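Local structure of peptidyl-prolyl cis-trans isomerase (Hirschia baltica, 5EX2) at residues D176-F180 against D252-L256; N125-I129 against W188-L192; Y60-H66 against D169-L173; R18-N24 against I37-P41. The protein probably catalyses the cis-trans isomerisation of peptide bonds preceding proline, as a periplasmic folding helper of the cyclophilin type. All coordinates share one frame; numbering follows the deposited sequence. Where two conformers were deposited one is given.

Contact 1: D176-F180 against D252-L256; sequences DESRF and DVCSL
Arg179 NH1 is gripped by two carboxylate oxygens, Asp252 OD2 across the contact at 2.8 Å and Glu177 OE2 of its own segment at 3.0 Å. Both lie at the edge of the guanidinium, in its plane. The bond to Asp252 is almost straight, 174° at the hydrogen, and meets OD2 nearly end-on; Glu177 OE2 is approached on its anti side. The arginine chain, bent at chi2 and chi3, folds back beside the disulfide sulfur, and NH1 stands 3.7 Å from Cys254 SG, which is bonded to Cys152. Glu177 lies extended against the same cysteine, its CD 3.3 Å from Cys254 CB. Two waters finish the seam, one joining Glu177 OE2 to Ser255 OG, the other joining Glu177 OE1 to Cys254 O. Asp252 OD1 is held by Thr121, while Arg179 NE and NH2 pair with Asp182 and Glu130. With a methionine in place of Arg179, Glu177 OE2 and Asp252 OD2, only 4.6 Å apart, would probably be left as facing like charges without their shared cation. The network places one positive charge among four acids, joining two surface loops beside a disulfide, an arrangement likely to keep the arginine charged and offset only partly the repulsion among the acids.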
loop_
_atom_site.group_PDB
_atom_site.type_symbol
_atom_site.label_atom_id
_atom_site.label_comp_id
_atom_site.label_asym_id
_atom_site.label_seq_id
_atom_site.Cartn_x
_atom_site.Cartn_y
_atom_site.Cartn_z
ATOM N N ASP A 176 9.492 -4.660 -6.054
ATOM C CA ASP A 176 10.371 -5.565 -5.311
ATOM C C ASP A 176 10.770 -4.890 -4.012
ATOM O O ASP A 176 10.758 -3.654 -3.896
ATOM C CB ASP A 176 11.606 -5.936 -6.133
ATOM C CG ASP A 176 12.441 -7.018 -5.470
ATOM O OD1 ASP A 176 11.967 -8.169 -5.401
ATOM O OD2 ASP A 176 13.570 -6.722 -5.018
ATOM N N GLU A 177 11.103 -5.707 -3.024
ATOM C CA GLU A 177 11.517 -5.224 -1.718
ATOM C C GLU A 177 12.642 -4.214 -1.848
ATOM O O GLU A 177 13.670 -4.489 -2.462
ATOM C CB GLU A 177 11.958 -6.393 -0.841
ATOM C CG GLU A 177 12.577 -5.970 0.508
ATOM C CD GLU A 177 13.078 -7.145 1.334
ATOM O OE1 GLU A 177 13.233 -8.243 0.765
ATOM O OE2 GLU A 177 13.329 -6.972 2.554
ATOM N N SER A 178 12.438 -3.050 -1.239
ATOM C CA SER A 178 13.394 -1.948 -1.343
ATOM C C SER A 178 13.579 -1.243 -0.006
ATOM O O SER A 178 13.086 -0.132 0.190
ATOM C CB SER A 178 12.923 -0.961 -2.400
ATOM O OG SER A 178 12.780 -1.610 -3.651
ATOM N N ARG A 179 14.276 -1.895 0.916
ATOM C CA ARG A 179 14.281 -1.450 2.305
ATOM C C ARG A 179 15.105 -0.196 2.507
ATOM O O ARG A 179 14.971 0.467 3.537
ATOM C CB ARG A 179 14.778 -2.564 3.229
ATOM C CG ARG A 179 14.001 -3.862 3.093
ATOM C CD ARG A 179 12.497 -3.703 3.377
ATOM N NE ARG A 179 12.243 -3.586 4.808
ATOM C CZ ARG A 179 12.228 -4.613 5.647
ATOM N NH1 ARG A 179 12.441 -5.846 5.199
ATOM N NH2 ARG A 179 11.994 -4.418 6.939
ATOM N N PHE A 180 15.935 0.141 1.520
ATOM C CA PHE A 180 16.701 1.388 1.558
ATOM C C PHE A 180 15.792 2.615 1.460
ATOM O O PHE A 180 16.228 3.718 1.753
ATOM C CB PHE A 180 17.743 1.410 0.433
ATOM C CG PHE A 180 17.191 1.012 -0.897
ATOM C CD1 PHE A 180 17.185 -0.318 -1.294
ATOM C CD2 PHE A 180 16.660 1.959 -1.743
ATOM C CE1 PHE A 180 16.659 -0.685 -2.517
ATOM C CE2 PHE A 180 16.138 1.603 -2.964
ATOM C CZ PHE A 180 16.134 0.266 -3.347
ATOM N N ASP A 252 11.163 -12.794 6.795
ATOM C CA ASP A 252 10.823 -11.431 7.142
ATOM C C ASP A 252 9.571 -11.039 6.353
ATOM O O ASP A 252 9.219 -11.696 5.369
ATOM C CB ASP A 252 11.992 -10.494 6.832
ATOM C CG ASP A 252 11.809 -9.117 7.428
ATOM O OD1 ASP A 252 11.150 -9.015 8.483
ATOM O OD2 ASP A 252 12.325 -8.142 6.846
ATOM N N VAL A 253 8.909 -9.970 6.780
ATOM C CA VAL A 253 7.640 -9.563 6.204
ATOM C C VAL A 253 7.732 -9.390 4.681
ATOM O O VAL A 253 6.816 -9.736 3.963
ATOM C CB VAL A 253 7.149 -8.253 6.884
ATOM C CG1 VAL A 253 8.013 -7.048 6.505
ATOM C CG2 VAL A 253 5.717 -7.995 6.579
ATOM N N CYS A 254 8.853 -8.900 4.182
ATOM C CA CYS A 254 8.964 -8.657 2.749
ATOM C C CYS A 254 9.346 -9.899 1.945
ATOM O O CYS A 254 9.301 -9.870 0.726
ATOM C CB CYS A 254 9.967 -7.539 2.481
ATOM S SG CYS A 254 9.399 -5.912 3.048
ATOM N N SER A 255 9.699 -10.992 2.614
ATOM C CA SER A 255 10.009 -12.239 1.906
ATOM C C SER A 255 8.792 -13.168 1.826
ATOM O O SER A 255 8.791 -14.152 1.092
ATOM C CB SER A 255 11.184 -12.951 2.572
ATOM O OG SER A 255 12.389 -12.264 2.288
ATOM N N LEU A 256 7.748 -12.829 2.568
ATOM C CA LEU A 256 6.472 -13.515 2.458
ATOM C C LEU A 256 5.681 -12.939 1.285
ATOM O O LEU A 256 5.928 -11.813 0.862
ATOM C CB LEU A 256 5.667 -13.346 3.744
ATOM C CG LEU A 256 6.184 -14.102 4.955
ATOM C CD1 LEU A 256 5.604 -13.505 6.229
ATOM C CD2 LEU A 256 5.811 -15.575 4.847
HETATM O O HOH W 1 12.910 -9.642 3.440
HETATM O O HOH W 2 12.013 -9.902 -1.134
#

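Contact 2: N125-I129 against W188-L192; sequences NGFPI and WGRML
Arg190, Phe127 and Gly126 supply most of the buried surface between these segments, and Arg190 gives the largest share. Its CG stands anti to the backbone N (chi1 -175°), and a bend at chi3 then turns the guanidinium along the 125-129 segment. CB rests against the Phe127 ring, 3.8 Å from CE1, at an oblique approach. Ring and guanidinium planes are 79° apart, and with Arg190 CZ 6.0 Å from the ring centroid any cation-pi attraction is weak at most. Gly126 O lies over one face of the guanidinium, 2.9 Å from Arg190 NE, but the angle is too poor for a hydrogen bond, and any attraction between the carbonyl and the charged group is probably electrostatic. Leu192 CD2 covers the other face. A side chain on Gly126 would come tight against Arg190 NH2, and the positive phi there also suits glycine. One water accepts from Arg190 NH2 at 2.9 Å and donates to Asn125 O at 2.8 Å; it sits above the centre of the Phe127 ring, 3.6 Å from the plane. The charged end is held further by Ser261, at NH2, and Gln258, at NH1. Pro128 adds a light touch, its CD 4.2 Å from Arg190 CD. The 127-132 strand of the five-stranded sheet is thereby laid across the outside of barrel strand 187-191, which makes a classic beta bulge at Trp188 and Gly189 opposite Val156 and runs between strands 33-39 and 155-158.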
loop_
_atom_site.group_PDB
_atom_site.type_symbol
_atom_site.label_atom_id
_atom_site.label_comp_id
_atom_site.label_asym_id
_atom_site.label_seq_id
_atom_site.Cartn_x
_atom_site.Cartn_y
_atom_site.Cartn_z
ATOM N N ASN A 125 -3.645 -5.177 9.639
ATOM C CA ASN A 125 -4.652 -4.936 8.606
ATOM C C ASN A 125 -4.129 -5.234 7.219
ATOM O O ASN A 125 -4.512 -4.591 6.239
ATOM C CB ASN A 125 -5.143 -3.493 8.692
ATOM C CG ASN A 125 -6.299 -3.343 9.639
ATOM O OD1 ASN A 125 -6.633 -4.266 10.373
ATOM N ND2 ASN A 125 -6.927 -2.178 9.618
ATOM N N GLY A 126 -3.264 -6.230 7.128
ATOM C CA GLY A 126 -2.731 -6.659 5.851
ATOM C C GLY A 126 -1.578 -5.816 5.349
ATOM O O GLY A 126 -1.030 -6.095 4.277
ATOM N N PHE A 127 -1.222 -4.770 6.090
ATOM C CA PHE A 127 -0.077 -3.945 5.738
ATOM C C PHE A 127 1.155 -4.465 6.451
ATOM O O PHE A 127 1.083 -4.831 7.631
ATOM C CB PHE A 127 -0.300 -2.483 6.117
ATOM C CG PHE A 127 -1.499 -1.850 5.434
ATOM C CD1 PHE A 127 -1.428 -1.444 4.112
ATOM C CD2 PHE A 127 -2.703 -1.664 6.103
ATOM C CE1 PHE A 127 -2.514 -0.864 3.472
ATOM C CE2 PHE A 127 -3.794 -1.082 5.444
ATOM C CZ PHE A 127 -3.685 -0.683 4.146
ATOM N N PRO A 128 2.302 -4.486 5.760
ATOM C CA PRO A 128 3.537 -4.843 6.439
ATOM C C PRO A 128 3.967 -3.671 7.303
ATOM O O PRO A 128 3.851 -2.512 6.896
ATOM C CB PRO A 128 4.499 -5.103 5.288
ATOM C CG PRO A 128 4.023 -4.162 4.208
ATOM C CD PRO A 128 2.532 -4.106 4.355
ATOM N N ILE A 129 4.484 -3.968 8.490
ATOM C CA ILE A 129 4.874 -2.950 9.445
ATOM C C ILE A 129 6.219 -3.339 10.031
ATOM O O ILE A 129 6.453 -4.514 10.291
ATOM C CB ILE A 129 3.848 -2.795 10.586
ATOM C CG1 ILE A 129 2.443 -2.514 10.043
ATOM C CG2 ILE A 129 4.291 -1.714 11.574
ATOM C CD1 ILE A 129 2.278 -1.148 9.432
ATOM N N TRP A 188 1.986 4.795 1.737
ATOM C CA TRP A 188 0.612 5.177 2.059
ATOM C C TRP A 188 -0.445 4.199 1.619
ATOM O O TRP A 188 -1.608 4.390 1.943
ATOM C CB TRP A 188 0.280 6.534 1.450
ATOM C CG TRP A 188 0.534 6.713 -0.040
ATOM C CD1 TRP A 188 1.617 7.328 -0.619
ATOM C CD2 TRP A 188 -0.330 6.338 -1.130
ATOM N NE1 TRP A 188 1.485 7.335 -1.981
ATOM C CE2 TRP A 188 0.306 6.732 -2.324
ATOM C CE3 TRP A 188 -1.567 5.694 -1.217
ATOM C CZ2 TRP A 188 -0.265 6.527 -3.583
ATOM C CZ3 TRP A 188 -2.122 5.479 -2.483
ATOM C CH2 TRP A 188 -1.468 5.891 -3.635
ATOM N N GLY A 189 -0.062 3.155 0.904
ATOM C CA GLY A 189 -1.036 2.184 0.458
ATOM C C GLY A 189 -0.400 0.885 0.039
ATOM O O GLY A 189 0.809 0.715 0.123
ATOM N N ARG A 190 -1.246 -0.037 -0.391
ATOM C CA ARG A 190 -0.814 -1.350 -0.792
ATOM C C ARG A 190 -1.677 -1.873 -1.927
ATOM O O ARG A 190 -2.878 -1.698 -1.889
ATOM C CB ARG A 190 -0.880 -2.290 0.411
ATOM C CG ARG A 190 -0.348 -3.627 0.127
ATOM C CD ARG A 190 -0.403 -4.480 1.355
ATOM N NE ARG A 190 -1.734 -4.955 1.709
ATOM C CZ ARG A 190 -2.312 -6.015 1.165
ATOM N NH1 ARG A 190 -1.708 -6.676 0.185
ATOM N NH2 ARG A 190 -3.491 -6.422 1.605
ATOM N N MET A 191 -1.055 -2.536 -2.898
ATOM C CA MET A 191 -1.778 -3.130 -4.030
ATOM C C MET A 191 -2.393 -4.448 -3.618
ATOM O O MET A 191 -1.699 -5.457 -3.503
ATOM C CB MET A 191 -0.830 -3.333 -5.217
ATOM C CG MET A 191 -0.253 -2.023 -5.745
ATOM S SD MET A 191 0.837 -2.210 -7.153
ATOM C CE MET A 191 2.422 -2.369 -6.363
ATOM N N LEU A 192 -3.694 -4.431 -3.363
ATOM C CA LEU A 192 -4.435 -5.640 -3.039
ATOM C C LEU A 192 -4.400 -6.635 -4.184
ATOM O O LEU A 192 -4.245 -7.844 -3.990
ATOM C CB LEU A 192 -5.882 -5.296 -2.714
ATOM C CG LEU A 192 -6.116 -4.303 -1.585
ATOM C CD1 LEU A 192 -7.599 -4.237 -1.266
ATOM C CD2 LEU A 192 -5.332 -4.691 -0.337
HETATM O O HOH W 3 -4.134 -4.238 3.461
#

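Contact 3: Y60-H66 against D169-L173; sequences YSGTKFH and DQFFL
Phe171 reaches between Tyr60 and Phe65 in the closed eight-stranded barrel of the cyclophilin fold, where strand 171-174 is separated from strand 63-69 by strand 73-76. Traced outward, its side chain starts at CB, which lies 4.0 Å from Trp188 CZ2 of the neighbouring barrel contact, and turns at once: CG is set between the backbone N and the carbonyl carbon (chi1 60°), which carries the ring toward the 60-66 segment. On one side of the ring, CD1 comes 4.1 Å from Tyr60 OH and CE1 the same distance from Tyr60 CE1. These atoms form the edge in a T-shaped pair with the tyrosine face, with planes at 82° and centroids 5.6 Å apart. On the other side, CE2 meets Phe65 CE1 at 3.9 Å, and CZ at the tip approaches that same atom. Phe65 CE1 also touches Leu173 CD1, so one ring corner packs against two residues of strand 171-174. Phe28 and Leu213 add further apolar contacts to Phe171. Farther along, the edge of the His66 ring faces Gln170 OE1, with CE1 3.1 Å away, and ring and amide planes are steeply inclined; that oxygen is bonded to Gln75 NE2. The tyrosine begins a type II turn, Tyr60 to Thr63, whose carbonyl Tyr60 O accepts from both Thr63 N and Thr63 OG1. Its hydroxyl spans the gap between the segments: Tyr60 OH donates to Asp169 O at 2.7 Å, arriving in the carbonyl plane on a lone pair, at 133° to the C=O bond.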
loop_
_atom_site.group_PDB
_atom_site.type_symbol
_atom_site.label_atom_id
_atom_site.label_comp_id
_atom_site.label_asym_id
_atom_site.label_seq_id
_atom_site.Cartn_x
_atom_site.Cartn_y
_atom_site.Cartn_z
ATOM N N TYR A 60 -5.007 12.583 -12.516
ATOM C CA TYR A 60 -4.110 11.467 -12.742
ATOM C C TYR A 60 -4.349 10.802 -14.082
ATOM O O TYR A 60 -3.501 10.059 -14.586
ATOM C CB TYR A 60 -4.256 10.401 -11.665
ATOM C CG TYR A 60 -3.432 10.589 -10.419
ATOM C CD1 TYR A 60 -2.139 11.103 -10.461
ATOM C CD2 TYR A 60 -3.945 10.225 -9.186
ATOM C CE1 TYR A 60 -1.384 11.248 -9.287
ATOM C CE2 TYR A 60 -3.212 10.363 -8.024
ATOM C CZ TYR A 60 -1.934 10.870 -8.070
ATOM O OH TYR A 60 -1.220 10.988 -6.891
ATOM N N SER A 61 -5.524 11.017 -14.650
ATOM C CA SER A 61 -5.863 10.296 -15.853
ATOM C C SER A 61 -4.941 10.715 -16.972
ATOM O O SER A 61 -4.732 11.903 -17.224
ATOM C CB SER A 61 -7.322 10.511 -16.221
ATOM O OG SER A 61 -8.114 9.917 -15.212
ATOM N N GLY A 62 -4.346 9.721 -17.617
ATOM C CA GLY A 62 -3.395 9.976 -18.682
ATOM C C GLY A 62 -1.958 10.191 -18.259
ATOM O O GLY A 62 -1.096 10.383 -19.105
ATOM N N THR A 63 -1.680 10.191 -16.967
ATOM C CA THR A 63 -0.292 10.364 -16.557
ATOM C C THR A 63 0.519 9.108 -16.870
ATOM O O THR A 63 0.036 7.982 -16.793
ATOM C CB THR A 63 -0.161 10.706 -15.066
ATOM O OG1 THR A 63 -0.830 9.726 -14.275
ATOM C CG2 THR A 63 -0.736 12.096 -14.765
ATOM N N LYS A 64 1.777 9.319 -17.222
ATOM C CA LYS A 64 2.622 8.231 -17.675
ATOM C C LYS A 64 3.252 7.504 -16.498
ATOM O O LYS A 64 3.388 8.065 -15.414
ATOM C CB LYS A 64 3.736 8.750 -18.570
ATOM C CG LYS A 64 3.265 9.550 -19.759
ATOM C CD LYS A 64 2.428 8.738 -20.711
ATOM C CE LYS A 64 2.113 9.542 -21.973
ATOM N NZ LYS A 64 3.344 9.959 -22.702
ATOM N N PHE A 65 3.674 6.271 -16.722
ATOM C CA PHE A 65 4.637 5.636 -15.832
ATOM C C PHE A 65 5.994 5.928 -16.429
ATOM O O PHE A 65 6.540 5.158 -17.224
ATOM C CB PHE A 65 4.359 4.148 -15.691
ATOM C CG PHE A 65 3.168 3.883 -14.862
ATOM C CD1 PHE A 65 3.263 3.919 -13.486
ATOM C CD2 PHE A 65 1.940 3.645 -15.438
ATOM C CE1 PHE A 65 2.151 3.709 -12.697
ATOM C CE2 PHE A 65 0.827 3.435 -14.651
ATOM C CZ PHE A 65 0.936 3.466 -13.281
ATOM N N HIS A 66 6.520 7.088 -16.062
ATOM C CA HIS A 66 7.665 7.667 -16.755
ATOM C C HIS A 66 9.019 7.220 -16.214
ATOM O O HIS A 66 10.037 7.493 -16.835
ATOM C CB HIS A 66 7.586 9.190 -16.697
ATOM C CG HIS A 66 7.761 9.737 -15.319
ATOM N ND1 HIS A 66 6.726 9.845 -14.415
ATOM C CD2 HIS A 66 8.874 10.155 -14.670
ATOM C CE1 HIS A 66 7.191 10.323 -13.272
ATOM N NE2 HIS A 66 8.489 10.519 -13.400
ATOM N N ASP A 169 2.229 14.748 -6.095
ATOM C CA ASP A 169 1.373 13.924 -6.957
ATOM C C ASP A 169 2.031 12.616 -7.379
ATOM O O ASP A 169 1.395 11.577 -7.423
ATOM C CB ASP A 169 0.942 14.710 -8.202
ATOM C CG ASP A 169 2.088 15.389 -8.925
ATOM O OD1 ASP A 169 3.250 15.384 -8.457
ATOM O OD2 ASP A 169 1.796 15.959 -9.995
ATOM N N GLN A 170 3.325 12.652 -7.664
ATOM C CA GLN A 170 4.005 11.463 -8.150
ATOM C C GLN A 170 4.083 10.403 -7.083
ATOM O O GLN A 170 4.371 10.697 -5.921
ATOM C CB GLN A 170 5.407 11.804 -8.647
ATOM C CG GLN A 170 5.385 12.715 -9.846
ATOM C CD GLN A 170 6.746 12.965 -10.418
ATOM O OE1 GLN A 170 7.479 12.030 -10.732
ATOM N NE2 GLN A 170 7.097 14.234 -10.568
ATOM N N PHE A 171 3.855 9.162 -7.495
ATOM C CA PHE A 171 3.807 8.018 -6.597
ATOM C C PHE A 171 4.627 6.892 -7.190
ATOM O O PHE A 171 4.960 6.915 -8.380
ATOM C CB PHE A 171 2.373 7.541 -6.408
ATOM C CG PHE A 171 1.741 7.128 -7.688
ATOM C CD1 PHE A 171 1.073 8.041 -8.473
ATOM C CD2 PHE A 171 1.883 5.830 -8.141
ATOM C CE1 PHE A 171 0.535 7.660 -9.692
ATOM C CE2 PHE A 171 1.352 5.442 -9.351
ATOM C CZ PHE A 171 0.679 6.361 -10.132
ATOM N N PHE A 172 5.014 5.918 -6.393
ATOM C CA PHE A 172 5.580 4.741 -7.007
ATOM C C PHE A 172 4.987 3.470 -6.435
ATOM O O PHE A 172 4.621 3.360 -5.253
ATOM C CB PHE A 172 7.100 4.747 -6.961
ATOM C CG PHE A 172 7.682 4.968 -5.626
ATOM C CD1 PHE A 172 7.815 6.247 -5.120
ATOM C CD2 PHE A 172 8.165 3.905 -4.899
ATOM C CE1 PHE A 172 8.400 6.456 -3.898
ATOM C CE2 PHE A 172 8.750 4.108 -3.677
ATOM C CZ PHE A 172 8.866 5.387 -3.170
ATOM N N LEU A 173 4.897 2.520 -7.347
ATOM C CA LEU A 173 4.386 1.177 -7.096
ATOM C C LEU A 173 5.565 0.254 -6.880
ATOM O O LEU A 173 6.405 0.096 -7.776
ATOM C CB LEU A 173 3.559 0.681 -8.279
ATOM C CG LEU A 173 2.451 1.613 -8.753
ATOM C CD1 LEU A 173 1.764 0.998 -9.970
ATOM C CD2 LEU A 173 1.424 1.884 -7.658
#

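Contact 4: R18-N24 against I37-P41; sequences RSVDPDN and IELAP
Arg18 and Glu38 each send CG anti to the backbone N, with chi1 175° and -171°; these settings, together with the extended glutamate chain and the bend of the arginine at chi3, bring the two ends together from opposite directions. The groups meet end-on and nearly coplanar, 22° apart. Arg18 NH1 reaches Glu38 OE2 and Arg18 NH2 reaches Glu38 OE1, both at 2.9 Å, and each oxygen uses its syn lone pair. Val20 packs against the same carboxylate, with its CG1 3.8 Å from Glu38 OE2 and its CG2 near OE1. A bridging water donates to Glu38 OE2 at 2.8 Å and accepts from Asp21 N and Asn24 ND2. Beyond the ion pair, the backbones draw together: Leu39 N donates to Asn24 O at 2.7 Å, and Glu38 CA adds a CA-H...O contact to that oxygen at 3.2 Å. Asn24 lays its amide beside the ring of Pro41, OD1 lying 3.8 Å from CG, and OD1 also accepts from Arg52. The turn leading into Asn24 is an Asx turn, in which Asp21 OD1 accepts from Asp23 N. A leucine at Glu38 has no carboxylate, and the Arg18 charge would probably be left without its mate and the bridging water without one acceptor. Strand 17-19, which belongs to a separate three-stranded sheet, is thus tied to barrel strand 33-39 by a bidentate salt bridge, whose mutual pairing would tend to hold both groups charged although Glu38 is buried.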
loop_
_atom_site.group_PDB
_atom_site.type_symbol
_atom_site.label_atom_id
_atom_site.label_comp_id
_atom_site.label_asym_id
_atom_site.label_seq_id
_atom_site.Cartn_x
_atom_site.Cartn_y
_atom_site.Cartn_z
ATOM N N ARG A 18 -11.414 -9.209 6.434
ATOM C CA ARG A 18 -11.737 -7.821 6.732
ATOM C C ARG A 18 -12.224 -7.137 5.467
ATOM O O ARG A 18 -11.538 -7.148 4.448
ATOM C CB ARG A 18 -10.493 -7.104 7.283
ATOM C CG ARG A 18 -10.677 -5.611 7.520
ATOM C CD ARG A 18 -9.393 -4.945 8.038
ATOM N NE ARG A 18 -8.280 -5.039 7.098
ATOM C CZ ARG A 18 -8.133 -4.248 6.039
ATOM N NH1 ARG A 18 -9.028 -3.305 5.781
ATOM N NH2 ARG A 18 -7.094 -4.411 5.239
ATOM N N SER A 19 -13.396 -6.526 5.543
ATOM C CA SER A 19 -13.954 -5.805 4.413
ATOM C C SER A 19 -13.256 -4.455 4.287
ATOM O O SER A 19 -13.176 -3.703 5.255
ATOM C CB SER A 19 -15.456 -5.636 4.615
ATOM O OG SER A 19 -16.012 -4.858 3.574
ATOM N N VAL A 20 -12.776 -4.139 3.087
ATOM C CA VAL A 20 -12.095 -2.873 2.842
ATOM C C VAL A 20 -13.125 -1.766 2.682
ATOM O O VAL A 20 -14.076 -1.886 1.917
ATOM C CB VAL A 20 -11.184 -2.964 1.599
ATOM C CG1 VAL A 20 -10.596 -1.607 1.226
ATOM C CG2 VAL A 20 -10.057 -3.973 1.833
ATOM N N ASP A 21 -12.927 -0.686 3.418
ATOM C CA ASP A 21 -13.746 0.513 3.315
ATOM C C ASP A 21 -13.667 1.085 1.888
ATOM O O ASP A 21 -12.573 1.317 1.384
ATOM C CB ASP A 21 -13.225 1.519 4.351
ATOM C CG ASP A 21 -14.059 2.776 4.465
ATOM O OD1 ASP A 21 -14.684 3.209 3.480
ATOM O OD2 ASP A 21 -14.043 3.369 5.567
ATOM N N PRO A 22 -14.814 1.318 1.221
ATOM C CA PRO A 22 -14.708 1.874 -0.136
ATOM C C PRO A 22 -13.958 3.208 -0.219
ATOM O O PRO A 22 -13.373 3.470 -1.262
ATOM C CB PRO A 22 -16.177 2.069 -0.561
ATOM C CG PRO A 22 -16.970 1.223 0.308
ATOM C CD PRO A 22 -16.203 0.977 1.578
ATOM N N ASP A 23 -13.956 4.015 0.837
ATOM C CA ASP A 23 -13.219 5.269 0.805
ATOM C C ASP A 23 -11.714 5.035 1.003
ATOM O O ASP A 23 -10.936 5.980 0.910
ATOM C CB ASP A 23 -13.750 6.244 1.862
ATOM C CG ASP A 23 -13.546 7.695 1.465
ATOM O OD1 ASP A 23 -13.741 8.029 0.273
ATOM O OD2 ASP A 23 -13.187 8.522 2.326
ATOM N N ASN A 24 -11.307 3.804 1.294
ATOM C CA ASN A 24 -9.884 3.467 1.352
ATOM C C ASN A 24 -9.444 2.645 0.147
ATOM O O ASN A 24 -8.373 2.060 0.161
ATOM C CB ASN A 24 -9.555 2.678 2.625
ATOM C CG ASN A 24 -9.714 3.489 3.880
ATOM O OD1 ASN A 24 -9.788 4.705 3.841
ATOM N ND2 ASN A 24 -9.773 2.805 5.015
ATOM N N ILE A 37 -5.720 -0.435 -5.003
ATOM C CA ILE A 37 -4.864 0.002 -3.907
ATOM C C ILE A 37 -5.713 0.276 -2.673
ATOM O O ILE A 37 -6.709 1.007 -2.749
ATOM C CB ILE A 37 -4.090 1.271 -4.289
ATOM C CG1 ILE A 37 -3.148 0.963 -5.446
ATOM C CG2 ILE A 37 -3.307 1.812 -3.085
ATOM C CD1 ILE A 37 -2.561 2.187 -6.109
ATOM N N GLU A 38 -5.333 -0.307 -1.541
ATOM C CA GLU A 38 -5.926 0.073 -0.265
ATOM C C GLU A 38 -5.070 1.155 0.380
ATOM O O GLU A 38 -3.870 0.988 0.583
ATOM C CB GLU A 38 -6.093 -1.112 0.707
ATOM C CG GLU A 38 -6.916 -0.684 1.917
ATOM C CD GLU A 38 -7.120 -1.745 2.980
ATOM O OE1 GLU A 38 -6.537 -2.841 2.890
ATOM O OE2 GLU A 38 -7.881 -1.446 3.923
ATOM N N LEU A 39 -5.718 2.255 0.725
ATOM C CA LEU A 39 -5.091 3.343 1.453
ATOM C C LEU A 39 -4.931 2.979 2.923
ATOM O O LEU A 39 -5.763 2.261 3.492
ATOM C CB LEU A 39 -5.932 4.603 1.347
ATOM C CG LEU A 39 -6.249 5.025 -0.075
ATOM C CD1 LEU A 39 -7.236 6.190 -0.086
ATOM C CD2 LEU A 39 -4.957 5.376 -0.818
ATOM N N ALA A 40 -3.885 3.506 3.553
ATOM C CA ALA A 40 -3.567 3.213 4.942
ATOM C C ALA A 40 -3.564 4.484 5.794
ATOM O O ALA A 40 -2.496 5.042 6.074
ATOM C CB ALA A 40 -2.218 2.530 5.023
ATOM N N PRO A 41 -4.748 4.946 6.215
ATOM C CA PRO A 41 -4.822 6.243 6.897
ATOM C C PRO A 41 -4.094 6.278 8.232
ATOM O O PRO A 41 -3.637 7.345 8.643
ATOM C CB PRO A 41 -6.322 6.456 7.125
ATOM C CG PRO A 41 -7.025 5.463 6.313
ATOM C CD PRO A 41 -6.078 4.384 5.918
HETATM O O HOH W 4 -10.259 -0.188 4.586
#

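In the fold
Contacts 2 and 4 lie closest, centres 9 Å apart, and join directly as barrel neighbours: Arg190 O meets Glu38 N at 2.8 Å, and Trp188 packs on Leu39. Contact 3 belongs to the same barrel, 19 Å from contact 2 by centres; Met191 CE lies 3.8 Å from Leu173 CB. Contact 1 touches contact 2 through Val253 CG2, which lies 3.4 Å from Pro128 CB, and stands on the far side of the chain's centre from contact 4, about 22 Å between centres. None lines the magnesium site of Gln115, Gln133 and Glu135. A bound magnesium ion lies about 10 Å from the side chain of Leu173 and one about 11 Å from that of Glu177.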